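Long-range contacts in alginate lyase, family PL7 (Zobellia galactanivorans, PDB 3ZPY), which probably cleaves the brown-algal polysaccharide alginate by beta-elimination, the chain here being the catalytic domain of a longer protein: residues A[101-106]-A[119-124]; A[155-160]-A[174-179]; A[97-102]-A[241-246]. One frame throughout, in Å; residues are numbered along the deposited sequence.

Contact 1: A[101-106]-A[119-124]; sequences WTVQVN and LCFGQI
Residues 101-105 and 119-122 face each other with end-to-end directions 174° apart, and their backbones are well separated, the CA atoms of Val105 and Phe121 lying 8.0 Å apart, so side chains fill the space between. Phe121 reaches across at about a right angle to the side chains of Trp101, Val103 and Val105. Its CD2 side takes the CG2 methyl of Val105 at 3.7 Å, and its CE1 takes CG1 of Val103 at 3.9 Å. At the edge of the same ring, near its plane, Trp101 NE1 stands 3.9 Å from Phe121 CD1. A chi1 of 70° sets Trp101 CG between the backbone N and the carbonyl carbon; from there the indole meets 119-122 with NE1 and CZ2. NE1 also lies 3.2 Å from Phe121 O. Farther along the indole, CZ2 packs 3.8 Å from Gly122 CA, so close that a CB on Gly122 would collide with it. An alanine in place of Trp101 would probably open a gap above Gly122 and leave Phe121 CD1 without its indole neighbour. At the other end of the contact Val105 and Leu119 slide past each other, CG1 of Val105 meeting Leu119 CD2 at 4.0 Å. Phe144 meets the Phe121 ring edge-to-face. Phe121 and Gly122 together face Val142 in a classic beta bulge, where the chain turns a corner. This is the apolar filling between the two sheets of the PL7 jelly roll; beyond it Gln123, its CB directed away from the filling, begins the Gln-Ile-His motif that in relatives lines the substrate cleft.

Contact 2: A[155-160]-A[174-179]; sequences VKLKIS and SGYSLD
Val155 and Tyr176 form the antiparallel hydrogen-bonded pair that joins these strands, whose short axes approach to 5.1 Å at a steep 105°. Val155 N donates to Tyr176 O at 2.9 Å, from well above the carbonyl plane, while the return bond from Tyr176 N to Val155 O is weak. One step back a water takes over, giving a proton to Val155 O and accepting one from Gly175 N.

The side chain of Tyr176 runs out from this pair. Tyr176 CB lies 3.6 Å from Val155 O, with the CG2 methyl of Val155 a little farther off. A chi1 of -65° puts CG anti to the carbonyl carbon, and the ring beyond it has Leu157 CB over one face, nearer the rim than the centre. Tyr176 CD1 and CE1 are each 3.6 Å from that CB, a CH-pi contact. Beyond them CZ has Leu157 CD2 at 3.9 Å, and the same methyl keeps company with OH at the tip. Val202 packs on both Leu157 and Tyr176, and the Tyr182 ring meets that of Tyr176.

Toward the end of 174-179, CG1 of Val155 meets CD2 of Leu178 at 3.8 Å. Leu157 pairs by backbone with Phe173, so one extra residue is fitted into the later strand before Tyr176, as in a beta bulge. The strand 171-177 twists sharply here, at the margin of the larger, curved sheet of the jelly roll.

Contact 3: A[97-102]-A[241-246]; sequences HTMEWT and KNLSVT
Thr98, Glu100 and Thr102 each exchange a pair of backbone hydrogen bonds with the opposite strand, with Thr246, Ser244 and Lys241 respectively, in antiparallel register. Between the last two pairs the register slips by one and a beta bulge takes up Asn242, whose backbone lies in the left-handed region.

Away from the bulge the side chains alternate between two faces. On the apolar one, Leu243 has CG anti to its N (chi1 176°), and chi2 of 59° sets CD1 3.6 Å from Glu100 O and 4.0 Å from Trp101 CB; CG of Met99 is close by. Met99 itself leaves the strand extended and bends only at chi3, 67°, which lays CE over one face of the Trp101 indole, near its rim.

The other face is polar. Thr102 and Lys241 cross obliquely: CG of Lys241 rests 3.9 Å from Thr102 CB, and CE reaches 3.9 Å from Thr102 CG2. Past this methyl, Lys241 NZ pairs with Glu56 and lies in cation-pi contact with Trp57. Asn242 lies alongside Thr102, pointing the same way, and ND2 gives OG1 of Thr102 a weak bond of 3.4 Å; OG1 is held more firmly by Asn183 and receives a proton from a water that also donates to Asn242 O. A second water gathers three side chains, donating to Glu100 OE1 at 2.7 Å and bonding Ser244 OG and Thr246 OG1, so that the carboxylate is tied to the neighbouring strand indirectly.

Within its sheet, strand 96-107 lies between 235-247 and 182-189, and strand 58-63 borders 235-247 on its other side. The apolar face packs on Trp15 of strand 15-21 and on Phe217 and Val219 of strand 216-219.

Overall arrangement
Strand 96-107 serves two of the contacts: 97-102 gives it a neighbour within its own sheet in contact 3, and 101-106 turns side chains inward to the opposite sheet in contact 1. Trp101 belongs to both. Contact 1 is the buried centre, about 6 Å from the middle of the chain and apolar, made by side chains packing against each other. Contact 3 is held by regular backbone bonds, its polar face bridged by waters and carrying charged side chains. Contact 2, about 15 Å out on the other sheet, has a single strand pair and a ring face; it still touches contact 1, where Asp179 N probably bonds Val105 O.

Contact 1: A[101-106]-A[119-124]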
# COMPACT_ATOMS: atom_id res chain seq x y z
N TRP A 101 -6.06 -3.61 -9.28
CA TRP A 101 -4.99 -4.59 -9.03
C TRP A 101 -5.56 -5.83 -8.49
O TRP A 101 -6.58 -5.83 -7.79
CB TRP A 101 -3.92 -4.00 -8.08
CG TRP A 101 -4.24 -3.76 -6.64
CD1 TRP A 101 -3.57 -4.40 -5.58
CD2 TRP A 101 -5.19 -2.86 -6.02
NE1 TRP A 101 -4.04 -3.97 -4.39
CE2 TRP A 101 -5.02 -3.02 -4.57
CE3 TRP A 101 -6.09 -1.93 -6.48
CZ2 TRP A 101 -5.79 -2.25 -3.66
CZ3 TRP A 101 -6.85 -1.18 -5.58
CH2 TRP A 101 -6.72 -1.38 -4.20
N THR A 102 -4.92 -6.93 -8.80
CA THR A 102 -5.35 -8.23 -8.34
C THR A 102 -4.39 -8.58 -7.23
O THR A 102 -3.15 -8.56 -7.43
CB THR A 102 -5.29 -9.23 -9.54
OG1 THR A 102 -6.23 -8.79 -10.51
CG2 THR A 102 -5.63 -10.69 -9.10
N VAL A 103 -4.94 -8.97 -6.14
CA VAL A 103 -4.06 -9.06 -4.89
C VAL A 103 -4.38 -10.33 -4.11
O VAL A 103 -5.53 -10.84 -4.11
CB VAL A 103 -4.31 -7.80 -3.98
CG1 VAL A 103 -5.72 -7.81 -3.31
CG2 VAL A 103 -3.22 -7.65 -2.91
N GLN A 104 -3.34 -10.80 -3.41
CA GLN A 104 -3.55 -11.63 -2.21
C GLN A 104 -2.68 -11.14 -1.08
O GLN A 104 -1.66 -10.46 -1.30
CB GLN A 104 -3.17 -13.07 -2.45
CG GLN A 104 -3.84 -13.79 -3.65
CD GLN A 104 -3.64 -15.26 -3.56
OE1 GLN A 104 -2.80 -15.73 -2.72
NE2 GLN A 104 -4.34 -16.03 -4.37
N VAL A 105 -3.15 -11.44 0.13
CA VAL A 105 -2.31 -11.22 1.30
C VAL A 105 -2.02 -12.65 1.77
O VAL A 105 -2.99 -13.41 2.03
CB VAL A 105 -2.91 -10.31 2.37
CG1 VAL A 105 -1.96 -10.23 3.57
CG2 VAL A 105 -3.28 -8.96 1.76
N ASN A 106 -0.72 -13.01 1.93
CA ASN A 106 -0.36 -14.31 2.29
C ASN A 106 0.10 -14.45 3.76
O ASN A 106 0.24 -15.55 4.22
CB ASN A 106 0.77 -14.77 1.38
CG ASN A 106 0.34 -14.76 -0.11
OD1 ASN A 106 -0.60 -15.49 -0.48
ND2 ASN A 106 0.89 -13.84 -0.89
N LEU A 119 -2.06 -5.08 7.76
CA LEU A 119 -1.27 -4.33 6.84
C LEU A 119 -2.18 -3.71 5.77
O LEU A 119 -3.36 -4.10 5.64
CB LEU A 119 -0.23 -5.23 6.20
CG LEU A 119 -0.75 -6.44 5.31
CD1 LEU A 119 -1.18 -6.04 3.90
CD2 LEU A 119 0.39 -7.46 5.16
N CYS A 120 -1.61 -2.74 5.02
CA CYS A 120 -2.31 -2.00 3.98
C CYS A 120 -1.74 -2.37 2.63
O CYS A 120 -0.55 -2.32 2.42
CB CYS A 120 -2.07 -0.50 4.28
SG CYS A 120 -2.64 0.56 2.91
N PHE A 121 -2.62 -2.78 1.75
CA PHE A 121 -2.21 -3.28 0.41
C PHE A 121 -2.68 -2.31 -0.72
O PHE A 121 -2.55 -2.67 -1.91
CB PHE A 121 -2.63 -4.73 0.20
CG PHE A 121 -4.13 -4.98 0.33
CD1 PHE A 121 -5.00 -4.81 -0.73
CD2 PHE A 121 -4.67 -5.52 1.52
CE1 PHE A 121 -6.35 -5.10 -0.62
CE2 PHE A 121 -6.01 -5.75 1.66
CZ PHE A 121 -6.88 -5.54 0.57
N GLY A 122 -3.32 -1.15 -0.40
CA GLY A 122 -3.51 -0.14 -1.43
C GLY A 122 -3.96 1.12 -0.72
O GLY A 122 -4.57 1.05 0.36
N GLN A 123 -3.64 2.26 -1.32
CA GLN A 123 -3.92 3.56 -0.72
C GLN A 123 -4.21 4.63 -1.74
O GLN A 123 -3.72 4.53 -2.87
CB GLN A 123 -2.75 4.14 0.08
CG GLN A 123 -2.06 3.31 1.15
CD GLN A 123 -0.72 4.03 1.45
OE1 GLN A 123 0.34 3.41 1.33
NE2 GLN A 123 -0.77 5.28 1.75
N ILE A 124 -4.95 5.69 -1.28
CA ILE A 124 -4.82 6.98 -1.86
C ILE A 124 -4.17 7.89 -0.80
O ILE A 124 -4.63 7.95 0.35
CB ILE A 124 -6.21 7.61 -2.25
CG1 ILE A 124 -6.89 6.69 -3.28
CG2 ILE A 124 -6.06 9.05 -2.81
CD1 ILE A 124 -8.39 6.94 -3.42

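Contact 2: A[155-160]-A[174-179]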
# COMPACT_ATOMS: atom_id res chain seq x y z
N VAL A 155 -9.97 -13.07 7.68
CA VAL A 155 -9.57 -11.73 8.14
C VAL A 155 -10.70 -10.76 7.85
O VAL A 155 -11.70 -11.09 7.12
CB VAL A 155 -8.26 -11.30 7.38
CG1 VAL A 155 -7.09 -12.20 7.72
CG2 VAL A 155 -8.48 -11.24 5.87
N LYS A 156 -10.52 -9.56 8.36
CA LYS A 156 -11.48 -8.50 7.96
C LYS A 156 -10.84 -7.48 7.04
O LYS A 156 -9.64 -7.15 7.19
CB LYS A 156 -12.06 -7.79 9.18
CG LYS A 156 -12.93 -8.73 10.01
CD LYS A 156 -13.45 -7.94 11.22
CE LYS A 156 -14.35 -8.83 12.05
NZ LYS A 156 -15.08 -8.01 13.07
N LEU A 157 -11.61 -7.00 6.05
CA LEU A 157 -11.25 -5.83 5.34
C LEU A 157 -11.41 -4.64 6.32
O LEU A 157 -12.48 -4.46 6.94
CB LEU A 157 -12.16 -5.67 4.12
CG LEU A 157 -11.97 -4.46 3.29
CD1 LEU A 157 -10.66 -4.40 2.50
CD2 LEU A 157 -13.18 -4.22 2.39
N LYS A 158 -10.42 -3.76 6.35
CA LYS A 158 -10.52 -2.55 7.24
C LYS A 158 -10.18 -1.35 6.38
O LYS A 158 -9.13 -1.33 5.74
CB LYS A 158 -9.60 -2.68 8.44
CG LYS A 158 -9.69 -1.51 9.36
CD LYS A 158 -9.01 -1.84 10.69
CE LYS A 158 -9.21 -0.67 11.67
NZ LYS A 158 -8.59 -1.04 13.01
N ILE A 159 -11.09 -0.34 6.42
CA ILE A 159 -10.90 0.88 5.65
C ILE A 159 -10.53 1.99 6.60
O ILE A 159 -11.35 2.37 7.45
CB ILE A 159 -12.17 1.20 4.90
CG1 ILE A 159 -12.59 -0.01 3.95
CG2 ILE A 159 -11.93 2.48 4.06
CD1 ILE A 159 -11.58 -0.38 2.94
N SER A 160 -9.29 2.46 6.45
CA SER A 160 -8.78 3.51 7.37
C SER A 160 -8.32 4.70 6.50
O SER A 160 -8.67 4.78 5.35
CB SER A 160 -7.64 2.91 8.20
OG SER A 160 -8.12 1.91 9.09
N SER A 174 -16.53 -8.17 7.50
CA SER A 174 -16.20 -9.62 7.52
C SER A 174 -16.18 -10.35 6.18
O SER A 174 -16.73 -9.85 5.20
CB SER A 174 -17.15 -10.30 8.50
OG SER A 174 -17.08 -9.57 9.73
N GLY A 175 -15.58 -11.55 6.21
CA GLY A 175 -15.75 -12.51 5.12
C GLY A 175 -14.62 -12.47 4.10
O GLY A 175 -14.77 -12.99 3.01
N TYR A 176 -13.47 -11.96 4.46
CA TYR A 176 -12.30 -11.96 3.63
C TYR A 176 -11.32 -13.08 4.08
O TYR A 176 -11.43 -13.64 5.19
CB TYR A 176 -11.62 -10.56 3.61
CG TYR A 176 -12.56 -9.57 2.94
CD1 TYR A 176 -13.63 -8.97 3.65
CD2 TYR A 176 -12.43 -9.31 1.56
CE1 TYR A 176 -14.57 -8.17 3.00
CE2 TYR A 176 -13.28 -8.45 0.94
CZ TYR A 176 -14.33 -7.89 1.68
OH TYR A 176 -15.23 -7.08 1.00
N SER A 177 -10.32 -13.31 3.24
CA SER A 177 -9.35 -14.37 3.66
C SER A 177 -8.00 -14.14 3.07
O SER A 177 -7.84 -13.54 2.02
CB SER A 177 -9.79 -15.82 3.61
OG SER A 177 -10.06 -16.10 2.31
N LEU A 178 -7.01 -14.72 3.77
CA LEU A 178 -5.66 -14.82 3.28
C LEU A 178 -5.58 -15.85 2.12
O LEU A 178 -6.39 -16.75 2.05
CB LEU A 178 -4.68 -15.21 4.37
CG LEU A 178 -4.64 -14.19 5.51
CD1 LEU A 178 -3.57 -14.54 6.55
CD2 LEU A 178 -4.40 -12.74 5.06
N ASP A 179 -4.53 -15.75 1.30
CA ASP A 179 -4.27 -16.65 0.18
C ASP A 179 -5.46 -16.76 -0.70
O ASP A 179 -5.66 -17.78 -1.31
CB ASP A 179 -3.94 -18.03 0.76
CG ASP A 179 -2.70 -18.00 1.67
OD1 ASP A 179 -1.73 -17.30 1.39
OD2 ASP A 179 -2.77 -18.62 2.79
O HOH W 1 -13.84 -12.52 7.86

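Contact 3: A[97-102]-A[241-246]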
# COMPACT_ATOMS: atom_id res chain seq x y z
N HIS A 97 -10.70 8.66 -11.25
CA HIS A 97 -9.32 8.22 -11.01
C HIS A 97 -9.36 6.92 -10.38
O HIS A 97 -10.01 6.71 -9.35
CB HIS A 97 -8.68 9.22 -9.99
CG HIS A 97 -8.71 10.63 -10.50
ND1 HIS A 97 -9.65 11.57 -10.17
CD2 HIS A 97 -7.97 11.18 -11.53
CE1 HIS A 97 -9.46 12.68 -10.92
NE2 HIS A 97 -8.44 12.45 -11.73
N THR A 98 -8.73 5.93 -11.07
CA THR A 98 -8.92 4.47 -10.70
C THR A 98 -7.60 3.71 -10.61
O THR A 98 -6.72 3.91 -11.47
CB THR A 98 -9.77 3.79 -11.82
OG1 THR A 98 -11.01 4.51 -11.97
CG2 THR A 98 -10.14 2.35 -11.52
N MET A 99 -7.50 2.87 -9.57
CA MET A 99 -6.43 1.91 -9.55
C MET A 99 -7.05 0.58 -9.48
O MET A 99 -7.90 0.32 -8.64
CB MET A 99 -5.51 2.13 -8.35
CG MET A 99 -4.43 1.07 -8.28
SD MET A 99 -3.14 1.46 -7.01
CE MET A 99 -4.08 1.32 -5.46
N GLU A 100 -6.66 -0.31 -10.44
CA GLU A 100 -7.10 -1.74 -10.39
C GLU A 100 -5.88 -2.62 -10.15
O GLU A 100 -4.81 -2.40 -10.71
CB GLU A 100 -7.74 -2.11 -11.68
CG GLU A 100 -9.07 -1.42 -11.90
CD GLU A 100 -9.65 -1.62 -13.27
OE1 GLU A 100 -9.06 -0.99 -14.18
OE2 GLU A 100 -10.57 -2.40 -13.43
N TRP A 101 -6.06 -3.61 -9.28
CA TRP A 101 -4.99 -4.59 -9.03
C TRP A 101 -5.56 -5.83 -8.49
O TRP A 101 -6.58 -5.83 -7.79
CB TRP A 101 -3.92 -4.00 -8.08
CG TRP A 101 -4.24 -3.76 -6.64
CD1 TRP A 101 -3.57 -4.40 -5.58
CD2 TRP A 101 -5.19 -2.86 -6.02
NE1 TRP A 101 -4.04 -3.97 -4.39
CE2 TRP A 101 -5.02 -3.02 -4.57
CE3 TRP A 101 -6.09 -1.93 -6.48
CZ2 TRP A 101 -5.79 -2.25 -3.66
CZ3 TRP A 101 -6.85 -1.18 -5.58
CH2 TRP A 101 -6.72 -1.38 -4.20
N THR A 102 -4.92 -6.93 -8.80
CA THR A 102 -5.35 -8.23 -8.34
C THR A 102 -4.39 -8.58 -7.23
O THR A 102 -3.15 -8.56 -7.43
CB THR A 102 -5.29 -9.23 -9.54
OG1 THR A 102 -6.23 -8.79 -10.51
CG2 THR A 102 -5.63 -10.69 -9.10
N LYS A 241 -0.80 -8.63 -9.08
CA LYS A 241 -0.65 -8.71 -10.54
C LYS A 241 -1.75 -7.86 -11.19
O LYS A 241 -2.63 -7.34 -10.49
CB LYS A 241 -0.77 -10.15 -11.06
CG LYS A 241 -2.04 -10.89 -10.79
CD LYS A 241 -1.88 -12.37 -11.19
CE LYS A 241 -3.16 -13.07 -10.94
NZ LYS A 241 -3.11 -14.48 -11.47
N ASN A 242 -1.75 -7.71 -12.52
CA ASN A 242 -2.79 -7.05 -13.26
C ASN A 242 -3.04 -5.63 -12.72
O ASN A 242 -4.22 -5.27 -12.41
CB ASN A 242 -4.13 -7.87 -13.19
CG ASN A 242 -4.00 -9.20 -13.80
OD1 ASN A 242 -3.08 -9.47 -14.53
ND2 ASN A 242 -4.86 -10.10 -13.31
N LEU A 243 -1.98 -4.86 -12.53
CA LEU A 243 -2.02 -3.51 -11.97
C LEU A 243 -2.20 -2.52 -13.12
O LEU A 243 -1.46 -2.53 -14.09
CB LEU A 243 -0.65 -3.24 -11.33
CG LEU A 243 -0.48 -1.80 -10.77
CD1 LEU A 243 -1.47 -1.35 -9.70
CD2 LEU A 243 0.93 -1.67 -10.21
N SER A 244 -3.13 -1.60 -12.93
CA SER A 244 -3.18 -0.43 -13.79
C SER A 244 -3.82 0.73 -13.09
O SER A 244 -4.65 0.55 -12.20
CB SER A 244 -3.96 -0.74 -15.05
OG SER A 244 -5.31 -0.91 -14.75
N VAL A 245 -3.43 1.93 -13.50
CA VAL A 245 -4.10 3.16 -13.06
C VAL A 245 -4.70 3.84 -14.31
O VAL A 245 -4.06 3.86 -15.36
CB VAL A 245 -3.15 4.08 -12.30
CG1 VAL A 245 -3.75 5.46 -12.19
CG2 VAL A 245 -2.99 3.57 -10.90
N THR A 246 -5.95 4.29 -14.16
CA THR A 246 -6.67 4.98 -15.25
C THR A 246 -7.14 6.33 -14.73
O THR A 246 -7.66 6.44 -13.62
CB THR A 246 -7.86 4.14 -15.72
OG1 THR A 246 -7.40 2.86 -16.03
CG2 THR A 246 -8.51 4.78 -16.90
O HOH W 2 -10.60 6.22 -14.15
O HOH W 3 -7.31 1.07 -13.86
O HOH W 4 -6.74 -6.24 -11.57